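Local coordinates for protein alternansucrase (Leuconostoc mesenteroides, PDB 6HVG) that belongs to glycoside hydrolase family 70, combining a barrel-type catalytic domain, a bound calcium ion and choline-binding-like repeats in one large chain, at residues A[895-898]-A[902-905]; A[930-935]-A[964-969]; A[1353-1358]-A[1386-1391]; A[1370-1373]-A[1377-1380]. All blocks are in the same frame, centred on the assembly; numbering follows the deposited sequence.

Contact 1. Residues A[895-898]-A[902-905]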
loop_
_atom_site.group_PDB
_atom_site.type_symbol
_atom_site.label_atom_id
_atom_site.label_comp_id
_atom_site.label_asym_id
_atom_site.label_seq_id
_atom_site.Cartn_x
_atom_site.Cartn_y
_atom_site.Cartn_z
ATOM N N GLN A 895 24.698 -12.371 -43.130
ATOM C CA GLN A 895 24.926 -13.795 -43.274
ATOM C C GLN A 895 23.912 -14.340 -44.280
ATOM O O GLN A 895 22.710 -14.067 -44.180
ATOM C CB GLN A 895 24.856 -14.514 -41.916
ATOM C CG GLN A 895 25.302 -15.979 -41.981
ATOM C CD GLN A 895 25.107 -16.740 -40.691
ATOM O OE1 GLN A 895 25.185 -16.175 -39.610
ATOM N NE2 GLN A 895 24.866 -18.033 -40.798
ATOM N N THR A 896 24.427 -15.090 -45.252
ATOM C CA THR A 896 23.654 -15.586 -46.387
ATOM C C THR A 896 23.241 -17.039 -46.248
ATOM O O THR A 896 22.254 -17.461 -46.869
ATOM C CB THR A 896 24.463 -15.462 -47.693
ATOM O OG1 THR A 896 25.701 -16.174 -47.568
ATOM C CG2 THR A 896 24.751 -14.009 -48.003
ATOM N N THR A 897 23.972 -17.814 -45.454
ATOM C CA THR A 897 23.673 -19.231 -45.352
ATOM C C THR A 897 24.244 -19.814 -44.077
ATOM O O THR A 897 25.162 -19.264 -43.496
ATOM C CB THR A 897 24.200 -20.002 -46.595
ATOM O OG1 THR A 897 23.472 -21.239 -46.760
ATOM C CG2 THR A 897 25.732 -20.268 -46.502
ATOM N N THR A 898 23.703 -20.954 -43.674
ATOM C CA THR A 898 24.098 -21.609 -42.432
ATOM C C THR A 898 25.462 -22.241 -42.587
ATOM O O THR A 898 25.906 -22.559 -43.700
ATOM C CB THR A 898 23.094 -22.705 -42.023
ATOM O OG1 THR A 898 22.837 -23.558 -43.140
ATOM C CG2 THR A 898 21.811 -22.083 -41.590
ATOM N N SER A 902 22.170 -26.437 -43.390
ATOM C CA SER A 902 20.767 -26.772 -43.197
ATOM C C SER A 902 19.941 -25.705 -43.907
ATOM O O SER A 902 20.343 -24.549 -43.959
ATOM C CB SER A 902 20.428 -26.849 -41.703
ATOM O OG SER A 902 20.458 -25.572 -41.100
ATOM N N GLN A 903 18.806 -26.098 -44.482
ATOM C CA GLN A 903 17.977 -25.166 -45.244
ATOM C C GLN A 903 16.770 -24.655 -44.472
ATOM O O GLN A 903 16.033 -23.819 -44.987
ATOM C CB GLN A 903 17.548 -25.792 -46.576
ATOM C CG GLN A 903 18.722 -25.947 -47.535
ATOM C CD GLN A 903 19.350 -24.620 -47.937
ATOM O OE1 GLN A 903 20.558 -24.428 -47.789
ATOM N NE2 GLN A 903 18.532 -23.697 -48.450
ATOM N N ASP A 904 16.604 -25.106 -43.224
ATOM C CA ASP A 904 15.450 -24.741 -42.394
ATOM C C ASP A 904 15.203 -23.241 -42.365
ATOM O O ASP A 904 14.062 -22.806 -42.337
ATOM C CB ASP A 904 15.625 -25.240 -40.955
ATOM C CG ASP A 904 15.632 -26.767 -40.843
ATOM O OD1 ASP A 904 15.949 -27.449 -41.837
ATOM O OD2 ASP A 904 15.338 -27.289 -39.742
ATOM N N TYR A 905 16.275 -22.459 -42.370
ATOM C CA TYR A 905 16.187 -20.999 -42.288
ATOM C C TYR A 905 15.352 -20.296 -43.352
ATOM O O TYR A 905 14.761 -19.244 -43.070
ATOM C CB TYR A 905 17.590 -20.375 -42.288
ATOM C CG TYR A 905 18.304 -20.350 -43.628
ATOM C CD1 TYR A 905 19.112 -21.411 -44.026
ATOM C CD2 TYR A 905 18.191 -19.269 -44.476
ATOM C CE1 TYR A 905 19.786 -21.401 -45.233
ATOM C CE2 TYR A 905 18.864 -19.243 -45.694
ATOM C CZ TYR A 905 19.662 -20.314 -46.070
ATOM O OH TYR A 905 20.343 -20.306 -47.271
#

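Contact 2. Residues A[930-935]-A[964-969]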
loop_
_atom_site.group_PDB
_atom_site.type_symbol
_atom_site.label_atom_id
_atom_site.label_comp_id
_atom_site.label_asym_id
_atom_site.label_seq_id
_atom_site.Cartn_x
_atom_site.Cartn_y
_atom_site.Cartn_z
ATOM N N LEU A 930 12.156 -3.054 -43.653
ATOM C CA LEU A 930 12.489 -4.215 -42.840
ATOM C C LEU A 930 13.654 -4.963 -43.467
ATOM O O LEU A 930 13.504 -5.578 -44.500
ATOM C CB LEU A 930 11.304 -5.169 -42.766
ATOM C CG LEU A 930 10.165 -4.879 -41.785
ATOM C CD1 LEU A 930 9.064 -5.901 -41.974
ATOM C CD2 LEU A 930 10.646 -4.885 -40.346
ATOM N N HIS A 931 14.816 -4.932 -42.834
ATOM C CA HIS A 931 15.964 -5.662 -43.358
ATOM C C HIS A 931 15.861 -7.143 -42.936
ATOM O O HIS A 931 16.451 -7.582 -41.942
ATOM C CB HIS A 931 17.292 -5.025 -42.896
ATOM C CG HIS A 931 17.426 -3.581 -43.249
ATOM N ND1 HIS A 931 17.026 -2.570 -42.401
ATOM C CD2 HIS A 931 17.899 -2.981 -44.362
ATOM C CE1 HIS A 931 17.249 -1.406 -42.979
ATOM N NE2 HIS A 931 17.778 -1.630 -44.170
ATOM N N MET A 932 15.111 -7.898 -43.729
ATOM C CA MET A 932 14.896 -9.323 -43.506
ATOM C C MET A 932 16.172 -10.146 -43.656
ATOM O O MET A 932 16.201 -11.298 -43.257
ATOM C CB MET A 932 13.874 -9.857 -44.505
ATOM C CG MET A 932 12.466 -9.307 -44.332
ATOM S SD MET A 932 11.691 -9.888 -42.814
ATOM C CE MET A 932 11.826 -8.449 -41.834
ATOM N N GLY A 933 17.181 -9.576 -44.312
ATOM C CA GLY A 933 18.514 -10.146 -44.326
ATOM C C GLY A 933 18.931 -10.746 -45.647
ATOM O O GLY A 933 18.112 -11.164 -46.438
ATOM N N LYS A 934 20.235 -10.832 -45.850
ATOM C CA LYS A 934 20.841 -11.353 -47.081
ATOM C C LYS A 934 20.710 -12.875 -47.233
ATOM O O LYS A 934 21.093 -13.441 -48.257
ATOM C CB LYS A 934 22.314 -10.909 -47.135
ATOM C CG LYS A 934 22.451 -9.383 -47.069
ATOM C CD LYS A 934 23.471 -8.780 -48.030
ATOM C CE LYS A 934 23.087 -7.365 -48.471
ATOM N NZ LYS A 934 23.139 -6.401 -47.335
ATOM N N ALA A 935 20.194 -13.538 -46.203
ATOM C CA ALA A 935 19.733 -14.917 -46.318
ATOM C C ALA A 935 18.346 -15.020 -46.949
ATOM O O ALA A 935 17.893 -16.115 -47.211
ATOM C CB ALA A 935 19.750 -15.586 -44.952
ATOM N N LEU A 964 4.299 -9.578 -50.408
ATOM C CA LEU A 964 5.202 -8.541 -50.807
ATOM C C LEU A 964 6.545 -9.233 -50.947
ATOM O O LEU A 964 6.884 -10.122 -50.145
ATOM C CB LEU A 964 5.245 -7.449 -49.747
ATOM C CG LEU A 964 6.218 -6.291 -50.049
ATOM C CD1 LEU A 964 6.157 -5.793 -51.486
ATOM C CD2 LEU A 964 5.955 -5.138 -49.088
ATOM N N ARG A 965 7.304 -8.868 -51.978
ATOM C CA ARG A 965 8.568 -9.536 -52.264
ATOM C C ARG A 965 9.754 -8.654 -51.887
ATOM O O ARG A 965 9.746 -7.457 -52.151
ATOM C CB ARG A 965 8.664 -9.920 -53.733
ATOM C CG ARG A 965 9.826 -10.854 -54.020
ATOM C CD ARG A 965 9.862 -11.258 -55.498
ATOM N NE ARG A 965 8.847 -12.276 -55.764
ATOM C CZ ARG A 965 8.972 -13.581 -55.480
ATOM N NH1 ARG A 965 10.094 -14.075 -54.957
ATOM N NH2 ARG A 965 7.960 -14.414 -55.734
ATOM N N THR A 966 10.773 -9.270 -51.291
ATOM C CA THR A 966 12.003 -8.584 -50.894
ATOM C C THR A 966 12.897 -8.364 -52.113
ATOM O O THR A 966 12.800 -9.106 -53.091
ATOM C CB THR A 966 12.783 -9.395 -49.845
ATOM O OG1 THR A 966 13.120 -10.666 -50.370
ATOM C CG2 THR A 966 11.963 -9.632 -48.607
ATOM N N ASN A 967 13.777 -7.368 -52.040
ATOM C CA ASN A 967 14.702 -7.078 -53.136
ATOM C C ASN A 967 15.980 -7.936 -53.122
ATOM O O ASN A 967 16.053 -8.947 -52.422
ATOM C CB ASN A 967 15.049 -5.589 -53.111
ATOM C CG ASN A 967 15.923 -5.216 -51.938
ATOM O OD1 ASN A 967 16.632 -6.051 -51.371
ATOM N ND2 ASN A 967 15.871 -3.947 -51.560
ATOM N N ASP A 968 16.971 -7.542 -53.920
ATOM C CA ASP A 968 18.239 -8.275 -54.023
ATOM C C ASP A 968 18.969 -8.292 -52.684
ATOM O O ASP A 968 19.497 -9.327 -52.276
ATOM C CB ASP A 968 19.149 -7.650 -55.088
ATOM C CG ASP A 968 19.893 -8.689 -55.901
ATOM O OD1 ASP A 968 20.292 -9.734 -55.344
ATOM O OD2 ASP A 968 20.089 -8.439 -57.117
ATOM N N ASN A 969 18.976 -7.169 -51.981
ATOM C CA ASN A 969 19.606 -7.123 -50.673
ATOM C C ASN A 969 18.779 -7.720 -49.564
ATOM O O ASN A 969 19.281 -7.842 -48.479
ATOM C CB ASN A 969 19.994 -5.695 -50.315
ATOM C CG ASN A 969 21.071 -5.169 -51.222
ATOM O OD1 ASN A 969 22.024 -5.876 -51.562
ATOM N ND2 ASN A 969 20.922 -3.934 -51.641
#

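Contact 3. Residues A[1353-1358]-A[1386-1391]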
loop_
_atom_site.group_PDB
_atom_site.type_symbol
_atom_site.label_atom_id
_atom_site.label_comp_id
_atom_site.label_asym_id
_atom_site.label_seq_id
_atom_site.Cartn_x
_atom_site.Cartn_y
_atom_site.Cartn_z
ATOM N N ASN A 1353 12.964 8.475 27.705
ATOM C CA ASN A 1353 14.224 9.141 28.072
ATOM C C ASN A 1353 14.384 10.468 27.366
ATOM O O ASN A 1353 13.932 10.626 26.244
ATOM C CB ASN A 1353 15.433 8.266 27.805
ATOM C CG ASN A 1353 15.562 7.134 28.794
ATOM O OD1 ASN A 1353 14.691 6.914 29.623
ATOM N ND2 ASN A 1353 16.670 6.444 28.753
ATOM N N GLY A 1354 14.965 11.446 28.057
ATOM C CA GLY A 1354 15.067 12.805 27.540
ATOM C C GLY A 1354 15.203 13.832 28.644
ATOM O O GLY A 1354 15.315 13.476 29.808
ATOM N N ASN A 1355 15.185 15.110 28.264
ATOM C CA ASN A 1355 15.250 16.218 29.204
ATOM C C ASN A 1355 13.893 16.848 29.400
ATOM O O ASN A 1355 13.270 17.316 28.455
ATOM C CB ASN A 1355 16.243 17.286 28.747
ATOM C CG ASN A 1355 17.692 16.852 28.934
ATOM O OD1 ASN A 1355 18.000 15.970 29.734
ATOM N ND2 ASN A 1355 18.589 17.448 28.160
ATOM N N TYR A 1356 13.463 16.884 30.657
ATOM C CA TYR A 1356 12.149 17.399 31.020
ATOM C C TYR A 1356 12.246 18.635 31.882
ATOM O O TYR A 1356 13.295 18.892 32.461
ATOM C CB TYR A 1356 11.396 16.310 31.749
ATOM C CG TYR A 1356 11.030 15.151 30.864
ATOM C CD1 TYR A 1356 11.940 14.122 30.587
ATOM C CD2 TYR A 1356 9.771 15.080 30.286
ATOM C CE1 TYR A 1356 11.578 13.047 29.786
ATOM C CE2 TYR A 1356 9.409 14.018 29.465
ATOM C CZ TYR A 1356 10.304 13.008 29.242
ATOM O OH TYR A 1356 9.929 11.982 28.449
ATOM N N TYR A 1357 11.169 19.407 31.935
ATOM C CA TYR A 1357 11.089 20.594 32.779
ATOM C C TYR A 1357 9.975 20.419 33.837
ATOM O O TYR A 1357 8.797 20.526 33.519
ATOM C CB TYR A 1357 10.780 21.785 31.893
ATOM C CG TYR A 1357 10.926 23.158 32.523
ATOM C CD1 TYR A 1357 10.017 23.622 33.446
ATOM C CD2 TYR A 1357 11.935 24.023 32.125
ATOM C CE1 TYR A 1357 10.143 24.901 33.992
ATOM C CE2 TYR A 1357 12.048 25.301 32.643
ATOM C CZ TYR A 1357 11.170 25.734 33.581
ATOM O OH TYR A 1357 11.305 27.008 34.089
ATOM N N PHE A 1358 10.338 20.108 35.076
ATOM C CA PHE A 1358 9.331 19.953 36.143
ATOM C C PHE A 1358 9.222 21.193 37.014
ATOM O O PHE A 1358 10.229 21.764 37.404
ATOM C CB PHE A 1358 9.633 18.743 37.016
ATOM C CG PHE A 1358 9.687 17.474 36.256
ATOM C CD1 PHE A 1358 8.514 16.932 35.772
ATOM C CD2 PHE A 1358 10.873 16.839 35.992
ATOM C CE1 PHE A 1358 8.502 15.745 35.050
ATOM C CE2 PHE A 1358 10.888 15.656 35.260
ATOM C CZ PHE A 1358 9.699 15.109 34.774
ATOM N N MET A 1386 12.591 17.827 25.718
ATOM C CA MET A 1386 13.278 18.985 25.145
ATOM C C MET A 1386 13.512 18.720 23.665
ATOM O O MET A 1386 13.757 17.590 23.258
ATOM C CB MET A 1386 14.597 19.217 25.869
ATOM C CG MET A 1386 15.389 20.453 25.447
ATOM S SD MET A 1386 17.105 20.374 26.061
ATOM C CE MET A 1386 16.841 20.915 27.760
ATOM N N VAL A 1387 13.398 19.768 22.867
ATOM C CA VAL A 1387 13.653 19.689 21.430
ATOM C C VAL A 1387 14.982 20.376 21.123
ATOM O O VAL A 1387 15.283 21.449 21.668
ATOM C CB VAL A 1387 12.534 20.367 20.618
ATOM C CG1 VAL A 1387 12.699 20.098 19.127
ATOM C CG2 VAL A 1387 11.173 19.890 21.095
ATOM N N ARG A 1388 15.753 19.739 20.240
ATOM C CA ARG A 1388 17.109 20.190 19.880
ATOM C C ARG A 1388 17.315 20.262 18.361
ATOM O O ARG A 1388 16.785 19.417 17.615
ATOM C CB ARG A 1388 18.131 19.202 20.435
ATOM C CG ARG A 1388 18.158 19.009 21.941
ATOM C CD ARG A 1388 18.878 17.694 22.260
ATOM N NE ARG A 1388 19.315 17.608 23.646
ATOM C CZ ARG A 1388 20.411 18.186 24.122
ATOM N NH1 ARG A 1388 21.192 18.907 23.336
ATOM N NH2 ARG A 1388 20.716 18.066 25.404
ATOM N N ASP A 1389 18.080 21.267 17.925
ATOM C CA ASP A 1389 18.565 21.343 16.538
ATOM C C ASP A 1389 17.444 21.300 15.510
ATOM O O ASP A 1389 17.399 20.404 14.656
ATOM C CB ASP A 1389 19.573 20.204 16.289
ATOM C CG ASP A 1389 20.285 20.293 14.935
ATOM O OD1 ASP A 1389 20.347 21.382 14.318
ATOM O OD2 ASP A 1389 20.811 19.243 14.506
ATOM N N LYS A 1390 16.533 22.262 15.592
ATOM C CA LYS A 1390 15.531 22.453 14.532
ATOM C C LYS A 1390 14.788 23.774 14.672
ATOM O O LYS A 1390 14.795 24.420 15.728
ATOM C CB LYS A 1390 14.571 21.250 14.436
ATOM C CG LYS A 1390 13.301 21.324 15.236
ATOM C CD LYS A 1390 12.440 20.083 15.017
ATOM C CE LYS A 1390 10.993 20.336 15.419
ATOM N NZ LYS A 1390 10.177 19.093 15.453
ATOM N N TYR A 1391 14.156 24.182 13.581
ATOM C CA TYR A 1391 13.325 25.372 13.592
ATOM C C TYR A 1391 11.946 24.888 14.025
ATOM O O TYR A 1391 11.535 23.756 13.735
ATOM C CB TYR A 1391 13.291 26.063 12.221
ATOM C CG TYR A 1391 14.641 26.589 11.762
ATOM C CD1 TYR A 1391 14.944 27.956 11.840
ATOM C CD2 TYR A 1391 15.626 25.716 11.265
ATOM C CE1 TYR A 1391 16.187 28.443 11.440
ATOM C CE2 TYR A 1391 16.874 26.187 10.867
ATOM C CZ TYR A 1391 17.151 27.552 10.954
ATOM O OH TYR A 1391 18.378 28.036 10.548
#

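Contact 4. Residues A[1370-1373]-A[1377-1380]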
loop_
_atom_site.group_PDB
_atom_site.type_symbol
_atom_site.label_atom_id
_atom_site.label_comp_id
_atom_site.label_asym_id
_atom_site.label_seq_id
_atom_site.Cartn_x
_atom_site.Cartn_y
_atom_site.Cartn_z
ATOM N N GLY A 1370 10.485 27.069 28.360
ATOM C CA GLY A 1370 10.854 26.991 29.773
ATOM C C GLY A 1370 12.193 27.608 30.022
ATOM O O GLY A 1370 13.161 27.239 29.366
ATOM N N THR A 1371 12.251 28.554 30.953
ATOM C CA THR A 1371 13.495 29.253 31.280
ATOM C C THR A 1371 14.228 28.494 32.370
ATOM O O THR A 1371 13.606 28.053 33.324
ATOM C CB THR A 1371 13.232 30.689 31.778
ATOM O OG1 THR A 1371 12.293 31.328 30.906
ATOM C CG2 THR A 1371 14.514 31.506 31.776
ATOM N N ASP A 1372 15.545 28.342 32.219
ATOM C CA ASP A 1372 16.380 27.738 33.257
ATOM C C ASP A 1372 16.782 28.794 34.284
ATOM O O ASP A 1372 16.385 29.951 34.171
ATOM C CB ASP A 1372 17.595 26.988 32.658
ATOM C CG ASP A 1372 18.724 27.911 32.226
ATOM O OD1 ASP A 1372 18.469 28.974 31.617
ATOM O OD2 ASP A 1372 19.891 27.550 32.453
ATOM N N ASN A 1373 17.536 28.388 35.298
ATOM C CA ASN A 1373 17.981 29.319 36.362
ATOM C C ASN A 1373 18.870 30.466 35.848
ATOM O O ASN A 1373 18.914 31.523 36.438
ATOM C CB ASN A 1373 18.716 28.568 37.488
ATOM C CG ASN A 1373 19.730 27.525 36.966
ATOM O OD1 ASN A 1373 19.880 27.294 35.754
ATOM N ND2 ASN A 1373 20.382 26.844 37.895
ATOM N N VAL A 1377 16.423 30.044 27.335
ATOM C CA VAL A 1377 15.098 29.519 27.033
ATOM C C VAL A 1377 15.210 28.242 26.217
ATOM O O VAL A 1377 15.993 28.169 25.283
ATOM C CB VAL A 1377 14.209 30.548 26.294
ATOM C CG1 VAL A 1377 12.829 29.964 26.064
ATOM C CG2 VAL A 1377 14.106 31.831 27.118
ATOM N N TYR A 1378 14.434 27.229 26.603
ATOM C CA TYR A 1378 14.355 25.954 25.896
ATOM C C TYR A 1378 12.892 25.700 25.525
ATOM O O TYR A 1378 12.005 26.378 26.043
ATOM C CB TYR A 1378 14.858 24.822 26.789
ATOM C CG TYR A 1378 16.285 24.970 27.280
ATOM C CD1 TYR A 1378 16.608 25.810 28.334
ATOM C CD2 TYR A 1378 17.323 24.234 26.686
ATOM C CE1 TYR A 1378 17.923 25.928 28.773
ATOM C CE2 TYR A 1378 18.632 24.345 27.120
ATOM C CZ TYR A 1378 18.930 25.182 28.164
ATOM O OH TYR A 1378 20.229 25.268 28.589
ATOM N N TYR A 1379 12.637 24.749 24.626
ATOM C CA TYR A 1379 11.271 24.354 24.303
ATOM C C TYR A 1379 11.066 22.867 24.568
ATOM O O TYR A 1379 11.969 22.065 24.381
ATOM C CB TYR A 1379 10.930 24.655 22.833
ATOM C CG TYR A 1379 9.528 24.215 22.391
ATOM C CD1 TYR A 1379 9.302 22.972 21.829
ATOM C CD2 TYR A 1379 8.429 25.060 22.544
ATOM C CE1 TYR A 1379 8.031 22.577 21.432
ATOM C CE2 TYR A 1379 7.153 24.668 22.148
ATOM C CZ TYR A 1379 6.967 23.432 21.589
ATOM O OH TYR A 1379 5.699 23.037 21.228
ATOM N N PHE A 1380 9.847 22.522 24.986
ATOM C CA PHE A 1380 9.505 21.159 25.346
ATOM C C PHE A 1380 8.258 20.723 24.579
ATOM O O PHE A 1380 7.255 21.456 24.557
ATOM C CB PHE A 1380 9.322 21.081 26.878
ATOM C CG PHE A 1380 10.545 21.514 27.627
ATOM C CD1 PHE A 1380 11.522 20.605 27.956
ATOM C CD2 PHE A 1380 10.745 22.844 27.956
ATOM C CE1 PHE A 1380 12.665 21.009 28.616
ATOM C CE2 PHE A 1380 11.894 23.259 28.624
ATOM C CZ PHE A 1380 12.855 22.339 28.946
#

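Contact 1. Residues A[895-898]-A[902-905]
The backbone doubles back between Thr898 and Ser902, whose CA atoms stand 6.2 Å apart, so that two pieces of irregular loop face each other with no strand pairing between them. In place of a ladder of backbone bonds, a threonine hydroxyl does the fastening. Thr898 OG1 donates to Ser902 O at 2.8 Å, lying in the carbonyl plane on a lone pair. The torsion behind this bond (chi1 49°) sets OG1 between the backbone N and the carbonyl carbon, where it looks across at the serine, while the methyl branch is left to pack. That methyl, CG2, comes to 3.7 Å from Tyr905 CD1, meeting the ring at a slant. The serine's own hydroxyl is engaged by Asp900, between the two segments.

Both segments belong to the long connection from strand 881-885 to strand 910-915, neighbours in the large antiparallel sheet of the family 70 region, and the contact is thus a local closure at the end of a beta-sheet domain. Tyr905, buried like Thr898, packs inward, its ring also touching Ile890 and Ala935. Its hydroxyl end reaches the neighbouring threonine: Thr897 OG1 gives a weak hydrogen bond to Tyr905 OH at 3.3 Å. One residue earlier, Thr896 O lies 3.5 Å from Tyr905 OH. Further back, Gln895, its chain extended, donates from NE2 to Thr897 O at 3.0 Å, nearly straight at 166° but approaching from above the carbonyl plane, while Met891 N binds the other end of the same amide at OE1.

Contact 2. Residues A[930-935]-A[964-969]
Lys934 and Asn969 make the most intimate approach here, and it is one of van der Waals packing: their side chains run next to each other and point the same way. The lysine's CE lies 3.6 Å from Asn969 OD1, and its CG rests 3.8 Å from Asn969 O, so the aliphatic stem follows the asparagine from backbone to amide. A bend in the lysine chain (chi2 -137°) helps to lay it there. Its charged end looks elsewhere, toward Asp894, in an ion pair that is long and weak. A second, looser apolar touch lies deeper, where Met932 CG and Thr966 CG2 stand 4.3 Å apart; the rest of the methionine turns off toward Val884 and Tyr941.

Polar bonding does not cross between 930-935 and 964-969 but holds each in place separately. On one side Met932 N makes a weak bond of 2.9 Å to Leu930 O, closing an inverse gamma turn centred on His931 just as the strand gives out. On the other, Thr966 OG1 lies within bonding reach of two carbonyls, His936 O and Gln939 O, and its single proton can serve one or be shared; either way it ties the second segment to the loop that continues the first. Asn967 OD1 accepts from Asp971 N, bracing the turn that follows.

In topology, both segments are strand ends running into connections. Strand 927-931 pairs with 971-975 in a small two-stranded sheet, whereas 962-965 pairs with 940-947 in the large antiparallel one, an arrangement consistent with the rim of a beta-sandwich-like domain.

Contact 3. Residues A[1353-1358]-A[1386-1391]
Asn1355 and Met1386 bring the two backbones to 5.3 Å between CA atoms, and there Met1386 N donates to Asn1355 O at 2.9 Å. The donor lies in the carbonyl plane, although the bond is bent at the hydrogen (133°). Beyond this single link the chains diverge, and the later residues of 1386-1391 run away from strand 1354-1357.

Beside this bond the two side chains lie together, pointing the same way. The methionine stretches along the asparagine, its CG swung opposite the backbone N (chi1 -176°), and then bends at chi3, bringing Met1386 CE to 3.8 Å from Asn1355 CB. The sulfur is nearly as close to the amide, with Met1386 SD 3.9 Å from Asn1355 ND2. The methionine also touches Ile1342, Tyr1378 and Phe1380.

Here the chain is a succession of short two-stranded hairpins, as in choline-binding and related cell-wall-binding repeats, and the contact joins the hairpin 1342-1345/1354-1357 to the connection leading into 1390-1393/1399-1402. That last hairpin opens with a G1 beta bulge, Asp1389 and Lys1390 both facing Leu1402.

Arg1388 reaches back over the surface with an extended chain. Its NH2 comes to 3.5 Å from Asn1355 ND2, which sits at the guanidinium edge with the two planar groups turned 49° apart. Both groups have acceptors or donors of their own: Asn1355 OD1 bonds to Thr1344 OG1, and Arg1388 NH1 weakly to Val1404 O.

Contact 4. Residues A[1370-1373]-A[1377-1380]
Gly1370 and Tyr1378 exchange a pair of backbone hydrogen bonds: Gly1370 N donates to Tyr1378 O at 2.9 Å, and Tyr1378 N returns one to Gly1370 O at 3.0 Å. The reciprocal bonds, each 163° at the hydrogen, make this an antiparallel hydrogen-bonded pair. Next along comes the non-hydrogen-bonded pair, Thr1371 with Val1377, their CA atoms 4.5 Å apart. On that face Thr1371 OG1 lies 4.2 Å from Val1377 CG2, while the hydroxyl itself bonds to Ala353 O and both side chains touch Tyr352.

Tyr1378 and Phe1380 lie on the opposite face. Tyr1378 turns its ring edge to the neighbouring strand, with Gly1370 O in the ring plane. Its CE1 then meets Asp1372 CB at 4.0 Å, the carboxylate plane standing almost perpendicular to the ring (77°). The aspartate's chi1 of 78° sets its CG between backbone N and carbonyl carbon, and its OD1 accepts a weak bond from Asn1376 N. From the far end Phe1380 presents a ring edge to the glycine, its CE2 4.0 Å from Gly1370 CA; with no side chain on the glycine, the ring edge can come up against the backbone. Ile1342 of the preceding hairpin touches Asp1372, Tyr1378 and Phe1380 alike.

Two short antiparallel strands joined by a five-residue connection, with Tyr1378 and Phe1380 packed against that preceding hairpin, form the beta-hairpin unit of the putative cell-wall-binding repeats.

Overall arrangement
The four contacts form two pairs at opposite sides of the chain's centre. Contacts 1 and 2 lie in the family 70 region with centres about 14 Å apart, and they touch: Ala935, from the loop of contact 2, packs against Gln895, Thr896 and Tyr905. Contacts 3 and 4 belong to the repeat-like C-terminal part, their centres about 9 Å apart; the hairpin of contact 4 lies between the two segments of contact 3 in sequence. Tyr1357 OH and Thr1371 O, 2.6 Å apart, probably share a hydrogen bond. Between the pairs, centres are about 78 to 88 Å apart. The calcium ligands Glu575, Asp581, Asn625 and Asp1159 belong to none of the eight segments.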